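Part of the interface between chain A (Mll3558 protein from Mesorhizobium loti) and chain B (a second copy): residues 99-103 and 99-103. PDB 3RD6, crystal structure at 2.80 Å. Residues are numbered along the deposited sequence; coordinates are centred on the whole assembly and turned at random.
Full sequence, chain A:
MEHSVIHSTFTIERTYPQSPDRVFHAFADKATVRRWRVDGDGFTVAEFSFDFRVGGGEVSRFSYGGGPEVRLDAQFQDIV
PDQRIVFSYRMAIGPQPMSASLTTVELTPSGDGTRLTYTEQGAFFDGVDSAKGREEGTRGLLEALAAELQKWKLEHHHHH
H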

# COMPACT_ATOMS: atom_id res chain seq x y z
N SER A 99 -3.30 6.76 -9.23
CA SER A 99 -3.49 6.41 -7.82
C SER A 99 -2.60 5.32 -7.26
O SER A 99 -1.99 4.57 -8.00
CB SER A 99 -4.91 5.97 -7.61
OG SER A 99 -5.09 4.70 -8.21
N ALA A 100 -2.57 5.24 -5.93
CA ALA A 100 -1.83 4.22 -5.17
C ALA A 100 -2.74 3.84 -4.03
O ALA A 100 -3.38 4.69 -3.43
CB ALA A 100 -0.53 4.78 -4.63
N SER A 101 -2.83 2.56 -3.73
CA SER A 101 -3.69 2.14 -2.65
C SER A 101 -3.23 0.85 -1.99
O SER A 101 -2.25 0.23 -2.40
CB SER A 101 -5.15 2.01 -3.14
OG SER A 101 -5.23 1.71 -4.51
N LEU A 102 -3.94 0.48 -0.95
CA LEU A 102 -3.65 -0.72 -0.22
C LEU A 102 -4.92 -1.56 -0.25
O LEU A 102 -6.02 -1.06 -0.03
CB LEU A 102 -3.27 -0.38 1.22
CG LEU A 102 -2.77 -1.56 2.06
CD1 LEU A 102 -1.47 -2.08 1.43
CD2 LEU A 102 -2.55 -1.16 3.51
N THR A 103 -4.75 -2.84 -0.56
CA THR A 103 -5.86 -3.76 -0.60
C THR A 103 -5.70 -4.81 0.46
O THR A 103 -4.61 -5.27 0.75
CB THR A 103 -5.96 -4.46 -1.93
OG1 THR A 103 -6.32 -3.51 -2.93
CG2 THR A 103 -7.01 -5.55 -1.89
N SER B 99 1.89 -4.87 10.62
CA SER B 99 0.95 -4.16 9.77
C SER B 99 1.53 -3.80 8.43
O SER B 99 2.71 -4.04 8.17
CB SER B 99 0.49 -2.88 10.47
OG SER B 99 1.50 -1.88 10.46
N ALA B 100 0.68 -3.22 7.57
CA ALA B 100 1.04 -2.76 6.23
C ALA B 100 0.23 -1.50 6.00
O ALA B 100 -0.97 -1.46 6.34
CB ALA B 100 0.68 -3.79 5.19
N SER B 101 0.85 -0.46 5.45
CA SER B 101 0.08 0.75 5.21
C SER B 101 0.55 1.58 4.04
O SER B 101 1.65 1.42 3.55
CB SER B 101 0.07 1.61 6.48
OG SER B 101 1.39 1.94 6.87
N LEU B 102 -0.34 2.46 3.58
CA LEU B 102 -0.04 3.36 2.48
C LEU B 102 0.11 4.73 3.10
O LEU B 102 -0.82 5.22 3.76
CB LEU B 102 -1.16 3.38 1.45
CG LEU B 102 -0.85 4.35 0.32
CD1 LEU B 102 0.37 3.88 -0.41
CD2 LEU B 102 -2.02 4.47 -0.61
N THR B 103 1.28 5.34 2.93
CA THR B 103 1.51 6.64 3.54
C THR B 103 1.62 7.79 2.56
O THR B 103 2.36 7.72 1.57
CB THR B 103 2.77 6.61 4.44
OG1 THR B 103 2.48 5.84 5.61
CG2 THR B 103 3.20 8.03 4.82

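Both stretches are β-strands, each a segment of a longer strand. They run nearly antiparallel, with 162° between their N-to-C directions. Their axes come within 6.6 Å. The register centres on one residue: Leu A102 CA lies 6.1 Å from Leu B102 CA. No hydrogen bonds link the two stretches, so the strands do not pair here as neighbours in a sheet. The contact is van der Waals packing, of side chains on side chains and of leucine methyls on backbone.

Alternation along each strand sets which CA-to-CB bonds face the other stretch. Those of Ala A100, Leu A102, Ala B100 and Leu B102 point toward it. The CA-to-CB bonds of Ser A101 and Ser B101 point away, and the closest contact to each is at CA. At the centre the two leucines pack together, with Leu A102 CB 4.3 Å from Leu B102 CB. Each leucine also reaches the alanine of the other chain. Leu B102 CD2 lies 4.3 Å from Ala A100 CB, and Leu A102 CD2 lies 4.5 Å from Ala B100 CB. These side chains are apolar and bury surface against each other without needing polar partners. The same methyls also touch backbone. Leu B102 CD2 sits 3.1 Å from Ala A100 O, and Leu A102 CD2 sits 3.3 Å from Ala B100 O. Both leucines have chi1 t and chi2 p, and the contacts on the two sides nearly match.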